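Local structure of glutamate--LysW ligase ArgX (Sulfolobus tokodaii, 3VPB) at residues N193-P196 / N197-R200; K115-Q119 / R120-L124. The protein probably catalyses the ATP-dependent joining of the amino group of glutamate to the gamma-carboxyl of the C-terminal glutamate of the carrier protein LysW in arginine biosynthesis. One frame throughout, in Å; residues are numbered along the deposited sequence.

Contact 1. Residues N193-P196 / N197-R200. With ADP (adenosine-5'-diphosphate), chain L.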
loop_
_atom_site.group_PDB
_atom_site.type_symbol
_atom_site.label_atom_id
_atom_site.label_comp_id
_atom_site.label_asym_id
_atom_site.label_seq_id
_atom_site.Cartn_x
_atom_site.Cartn_y
_atom_site.Cartn_z
ATOM N N ASN B 193 14.015 -22.980 -19.276
ATOM C CA ASN B 193 14.871 -22.192 -20.175
ATOM C C ASN B 193 14.354 -20.789 -20.324
ATOM O O ASN B 193 13.182 -20.586 -20.617
ATOM C CB ASN B 193 14.997 -22.881 -21.535
ATOM C CG ASN B 193 15.671 -24.234 -21.415
ATOM O OD1 ASN B 193 16.897 -24.313 -21.335
ATOM N ND2 ASN B 193 14.869 -25.304 -21.342
ATOM N N ILE B 194 15.242 -19.822 -20.114
ATOM C CA ILE B 194 14.928 -18.391 -20.148
ATOM C C ILE B 194 14.522 -17.926 -21.558
ATOM O O ILE B 194 15.251 -18.168 -22.521
ATOM C CB ILE B 194 16.131 -17.544 -19.583
ATOM C CG1 ILE B 194 16.409 -17.977 -18.142
ATOM C CG2 ILE B 194 15.829 -16.056 -19.700
ATOM C CD1 ILE B 194 17.811 -17.631 -17.567
ATOM N N PRO B 195 13.364 -17.255 -21.672
ATOM C CA PRO B 195 12.913 -16.824 -22.992
ATOM C C PRO B 195 13.586 -15.510 -23.409
ATOM O O PRO B 195 14.183 -14.827 -22.566
ATOM C CB PRO B 195 11.403 -16.643 -22.794
ATOM C CG PRO B 195 11.282 -16.168 -21.348
ATOM C CD PRO B 195 12.364 -16.975 -20.619
ATOM N N PRO B 196 13.539 -15.175 -24.712
ATOM C CA PRO B 196 14.001 -13.853 -25.166
ATOM C C PRO B 196 13.393 -12.718 -24.348
ATOM O O PRO B 196 12.217 -12.797 -23.971
ATOM C CB PRO B 196 13.484 -13.789 -26.605
ATOM C CG PRO B 196 13.438 -15.178 -27.041
ATOM C CD PRO B 196 13.145 -16.036 -25.846
ATOM N N ASN B 197 14.190 -11.674 -24.087
ATOM C CA ASN B 197 13.744 -10.481 -23.343
ATOM C C ASN B 197 13.484 -10.714 -21.865
ATOM O O ASN B 197 12.767 -9.921 -21.221
ATOM C CB ASN B 197 12.501 -9.859 -23.990
ATOM C CG ASN B 197 12.765 -9.374 -25.382
ATOM O OD1 ASN B 197 13.747 -8.659 -25.628
ATOM N ND2 ASN B 197 11.899 -9.775 -26.321
ATOM N N GLU B 198 14.041 -11.806 -21.332
ATOM C CA GLU B 198 13.921 -12.116 -19.914
ATOM C C GLU B 198 15.276 -12.424 -19.318
ATOM O O GLU B 198 16.208 -12.848 -20.023
ATOM C CB GLU B 198 13.019 -13.335 -19.682
ATOM C CG GLU B 198 11.627 -13.064 -19.172
ATOM C CD GLU B 198 11.551 -12.151 -17.919
ATOM O OE1 GLU B 198 10.506 -11.461 -17.753
ATOM O OE2 GLU B 198 12.509 -12.109 -17.125
ATOM N N TRP B 199 15.374 -12.177 -18.019
ATOM C CA TRP B 199 16.515 -12.564 -17.195
ATOM C C TRP B 199 16.068 -13.610 -16.171
ATOM O O TRP B 199 16.877 -14.126 -15.399
ATOM C CB TRP B 199 17.146 -11.326 -16.511
ATOM C CG TRP B 199 16.293 -10.653 -15.470
ATOM C CD1 TRP B 199 16.475 -10.700 -14.132
ATOM C CD2 TRP B 199 15.152 -9.791 -15.686
ATOM N NE1 TRP B 199 15.516 -9.959 -13.480
ATOM C CE2 TRP B 199 14.681 -9.402 -14.412
ATOM C CE3 TRP B 199 14.460 -9.354 -16.828
ATOM C CZ2 TRP B 199 13.553 -8.561 -14.245
ATOM C CZ3 TRP B 199 13.327 -8.547 -16.670
ATOM C CH2 TRP B 199 12.900 -8.141 -15.384
ATOM N N ARG B 200 14.779 -13.945 -16.183
ATOM C CA ARG B 200 14.234 -14.839 -15.193
ATOM C C ARG B 200 13.717 -16.107 -15.871
ATOM O O ARG B 200 13.218 -16.052 -16.963
ATOM C CB ARG B 200 13.108 -14.145 -14.413
ATOM C CG ARG B 200 13.623 -12.910 -13.655
ATOM C CD ARG B 200 12.483 -12.049 -13.212
ATOM N NE ARG B 200 11.771 -11.479 -14.367
ATOM C CZ ARG B 200 10.684 -10.733 -14.259
ATOM N NH1 ARG B 200 10.186 -10.462 -13.053
ATOM N NH2 ARG B 200 10.104 -10.240 -15.350
HETATM P PB ADP L . 10.818 -16.551 -7.213
HETATM O O1B ADP L . 10.399 -17.096 -5.899
HETATM O O2B ADP L . 10.818 -17.533 -8.373
HETATM O O3B ADP L . 10.200 -15.237 -7.599
HETATM P PA ADP L . 13.696 -16.776 -7.541
HETATM O O1A ADP L . 14.765 -16.362 -6.535
HETATM O O2A ADP L . 13.454 -18.215 -7.936
HETATM O O3A ADP L . 12.349 -16.099 -6.983
HETATM O "O5'" ADP L . 14.009 -15.926 -8.868
HETATM C "C5'" ADP L . 13.260 -16.040 -10.078
HETATM C "C4'" ADP L . 14.207 -16.198 -11.254
HETATM O "O4'" ADP L . 15.155 -15.126 -11.230
HETATM C "C3'" ADP L . 15.032 -17.481 -11.120
HETATM O "O3'" ADP L . 14.373 -18.583 -11.755
HETATM C "C2'" ADP L . 16.316 -17.125 -11.832
HETATM O "O2'" ADP L . 16.158 -17.268 -13.250
HETATM C "C1'" ADP L . 16.450 -15.655 -11.536
HETATM N N9 ADP L . 17.327 -15.437 -10.370
HETATM C C8 ADP L . 16.958 -15.194 -9.085
HETATM N N7 ADP L . 18.059 -14.999 -8.345
HETATM C C5 ADP L . 19.130 -15.110 -9.156
HETATM C C6 ADP L . 20.589 -15.044 -9.006
HETATM N N6 ADP L . 21.126 -14.768 -7.803
HETATM N N1 ADP L . 21.363 -15.178 -10.124
HETATM C C2 ADP L . 20.845 -15.429 -11.332
HETATM N N3 ADP L . 19.505 -15.537 -11.521
HETATM C C4 ADP L . 18.642 -15.395 -10.479
#

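Contact 2. Residues K115-Q119 / R120-L124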
loop_
_atom_site.group_PDB
_atom_site.type_symbol
_atom_site.label_atom_id
_atom_site.label_comp_id
_atom_site.label_asym_id
_atom_site.label_seq_id
_atom_site.Cartn_x
_atom_site.Cartn_y
_atom_site.Cartn_z
ATOM N N LYS B 115 24.701 0.762 0.529
ATOM C CA LYS B 115 25.945 0.166 1.079
ATOM C C LYS B 115 26.256 -1.253 0.583
ATOM O O LYS B 115 27.417 -1.572 0.250
ATOM C CB LYS B 115 25.936 0.197 2.602
ATOM C CG LYS B 115 26.117 1.593 3.148
ATOM C CD LYS B 115 25.963 1.636 4.674
ATOM C CE LYS B 115 25.944 3.096 5.124
ATOM N NZ LYS B 115 25.706 3.180 6.591
ATOM N N ALA B 116 25.230 -2.098 0.540
ATOM C CA ALA B 116 25.369 -3.453 -0.003
ATOM C C ALA B 116 25.827 -3.464 -1.459
ATOM O O ALA B 116 26.729 -4.226 -1.811
ATOM C CB ALA B 116 24.065 -4.263 0.160
ATOM N N TYR B 117 25.205 -2.638 -2.304
ATOM C CA TYR B 117 25.623 -2.514 -3.712
ATOM C C TYR B 117 27.074 -2.085 -3.786
ATOM O O TYR B 117 27.867 -2.652 -4.561
ATOM C CB TYR B 117 24.772 -1.464 -4.477
ATOM C CG TYR B 117 23.269 -1.714 -4.550
ATOM C CD1 TYR B 117 22.401 -0.678 -4.956
ATOM C CD2 TYR B 117 22.706 -2.953 -4.228
ATOM C CE1 TYR B 117 21.025 -0.882 -5.032
ATOM C CE2 TYR B 117 21.322 -3.162 -4.277
ATOM C CZ TYR B 117 20.489 -2.115 -4.697
ATOM O OH TYR B 117 19.124 -2.270 -4.774
ATOM N N GLU B 118 27.409 -1.075 -2.986
ATOM C CA GLU B 118 28.778 -0.547 -2.903
ATOM C C GLU B 118 29.805 -1.585 -2.424
ATOM O O GLU B 118 30.952 -1.573 -2.890
ATOM C CB GLU B 118 28.823 0.718 -2.038
ATOM C CG GLU B 118 28.137 1.909 -2.706
ATOM C CD GLU B 118 27.911 3.093 -1.780
ATOM O OE1 GLU B 118 28.022 2.931 -0.532
ATOM O OE2 GLU B 118 27.628 4.202 -2.318
ATOM N N GLN B 119 29.401 -2.477 -1.522
ATOM C CA GLN B 119 30.306 -3.509 -0.982
ATOM C C GLN B 119 30.572 -4.617 -1.978
ATOM O O GLN B 119 31.682 -5.145 -2.028
ATOM C CB GLN B 119 29.748 -4.129 0.309
ATOM C CG GLN B 119 29.947 -3.244 1.534
ATOM C CD GLN B 119 29.294 -3.785 2.798
ATOM O OE1 GLN B 119 29.020 -3.027 3.736
ATOM N NE2 GLN B 119 29.055 -5.089 2.839
ATOM N N ARG B 120 29.539 -4.951 -2.751
ATOM C CA ARG B 120 29.522 -6.070 -3.698
ATOM C C ARG B 120 29.974 -5.684 -5.103
ATOM O O ARG B 120 30.579 -6.481 -5.814
ATOM C CB ARG B 120 28.089 -6.538 -3.869
ATOM C CG ARG B 120 27.610 -7.566 -2.948
ATOM C CD ARG B 120 26.646 -8.435 -3.742
ATOM N NE ARG B 120 27.431 -9.402 -4.491
ATOM C CZ ARG B 120 27.847 -10.553 -3.985
ATOM N NH1 ARG B 120 27.504 -10.904 -2.742
ATOM N NH2 ARG B 120 28.585 -11.351 -4.735
ATOM N N GLY B 121 29.607 -4.485 -5.519
ATOM C CA GLY B 121 29.778 -4.062 -6.906
ATOM C C GLY B 121 28.803 -4.740 -7.852
ATOM O O GLY B 121 28.038 -5.619 -7.461
ATOM N N PHE B 122 28.843 -4.337 -9.118
ATOM C CA PHE B 122 27.868 -4.801 -10.110
ATOM C C PHE B 122 28.453 -5.871 -11.063
ATOM O O PHE B 122 29.672 -5.929 -11.237
ATOM C CB PHE B 122 27.327 -3.572 -10.847
ATOM C CG PHE B 122 26.775 -2.534 -9.914
ATOM C CD1 PHE B 122 25.601 -2.777 -9.193
ATOM C CD2 PHE B 122 27.457 -1.344 -9.702
ATOM C CE1 PHE B 122 25.099 -1.830 -8.304
ATOM C CE2 PHE B 122 26.961 -0.396 -8.817
ATOM C CZ PHE B 122 25.769 -0.634 -8.129
ATOM N N PRO B 123 27.597 -6.722 -11.674
ATOM C CA PRO B 123 26.131 -6.730 -11.541
ATOM C C PRO B 123 25.736 -7.558 -10.342
ATOM O O PRO B 123 26.538 -8.380 -9.848
ATOM C CB PRO B 123 25.672 -7.448 -12.813
ATOM C CG PRO B 123 26.783 -8.442 -13.054
ATOM C CD PRO B 123 28.032 -7.634 -12.751
ATOM N N LEU B 124 24.501 -7.370 -9.905
ATOM C CA LEU B 124 23.958 -8.146 -8.794
ATOM C C LEU B 124 22.468 -8.370 -9.003
ATOM O O LEU B 124 21.819 -7.702 -9.818
ATOM C CB LEU B 124 24.212 -7.434 -7.451
ATOM C CG LEU B 124 23.790 -5.998 -7.253
ATOM C CD1 LEU B 124 22.333 -5.950 -6.760
ATOM C CD2 LEU B 124 24.756 -5.362 -6.212
#

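Contact 1. Residues N193-P196 / N197-R200
The guanidinium of R200 lies with one face over the rim of the W199 ring, CH2 of the indole standing 3.3 Å above the guanidinium plane, while E198 OE2 sits at its edge, in plane. One face of W199 carries both R200 NE and E198 OE2 near its rim, so the indole backs the ion pair. R200 grips the carboxylate side-on. Its NE gives a nearly straight bond (170°) to E198 OE2. Its NH2, with the partner tilted from the guanidinium plane, reaches the syn lone pair of E198 OE1 at 2.7 Å. OE2 also accepts, on its anti side, the backbone N-H groups of W199 and R200; with the bonds from R200 NE and NH2, these hold the carboxylate against rotation. Replacing E198 with an alanine is likely to leave both N-H groups without this acceptor and the R200 guanidinium freer to turn away from the indole.

Behind the carboxylate, E198 CB packs beside P195 CG (3.7 Å). The type II turn P195–E198 suits its residues: proline supplies the fixed phi of P196, and asparagine tolerates the positive phi of N197. The closing bond from E198 N to P195 O is weak (3.3 Å). With CG1 of I194 beside its backbone N (chi1 -59°), CG2 turns to E198 O at 3.2 Å.

R200 CG lies 3.6 Å from O4' of the ADP ribose, and R200 NH1 bonds G134 O and forms a salt bridge with E151 of a second subunit. W199 and R200, which follow the turn, line the ADP pocket of the ATP-grasp domain; the loop joins the antiparallel strands 185-193 and 208-211.

Contact 2. Residues K115-Q119 / R120-L124
The side chain of Y117, on helix 110-120, is met by F122 and L124 of the chain that follows. Its CB meets CE1 and CZ of F122, both at 3.9 Å; CG is a little farther from CE1, and the two side chains run obliquely to each other. Next along, CD2 meets CD2 of L124 at 3.7 Å, and CE2 meets the other methyl, CD1, at 3.9 Å, the leucine crossing the tyrosine at about a right angle. The placement follows from the torsions: Y117 has CG anti to its carbonyl carbon (chi1 -60°), and in L124 a chi1 of 53° places CG between N and C, chi2 then setting the two methyls beside the tyrosine. At the tip, OH passes beyond the apolar pair to hydrogen-bond D126 OD2.

The backbone ends the helix beside this packing. R120 N bonds A116 O at 3.1 Å, and G121 N bonds Y117 O at 2.7 Å, after which G121 takes a positive phi and lets the chain leave the helix; glycine suits this place because it pays little for that phi. R120 CB lies 3.4 Å from A116 O, while its bent side chain packs on V166 and E168 of strand 164-168.

Around Y117, then, carbon packs on carbon, with I140 and I150 adding to the apolar surroundings. A leucine and a phenylalanine suit the flank of a tyrosine whose one polar side-chain atom, OH, is carried past them to an acid. Apolar side chains fasten the strand's first residue, L124, to the helix flank, while backbone bonds end the helix and the hydroxyl goes to D126.

How the contacts relate
Both contacts are local, partly buried turns of chain within the ATP-grasp domain, but they hold different elements: contact 1 forms in a loop between two strands, contact 2 where helix 110-120 gives way to strand 124-127. Their nearest atoms are about 7 Å apart. Contact 1, beside ADP, adds a salt bridge and backbone bonds within 197-200 to the packing of I194 and P195; contact 2, farther from the chain centre, buries apolar side chains against strands. Both reach another subunit, contact 1 the second and contact 2 the third, where K115 pairs with E36. Helix 143-153 meets both, yet from different molecules: a second subunit's copy lies against 197-200, whereas the chain's own covers Y117 and F122.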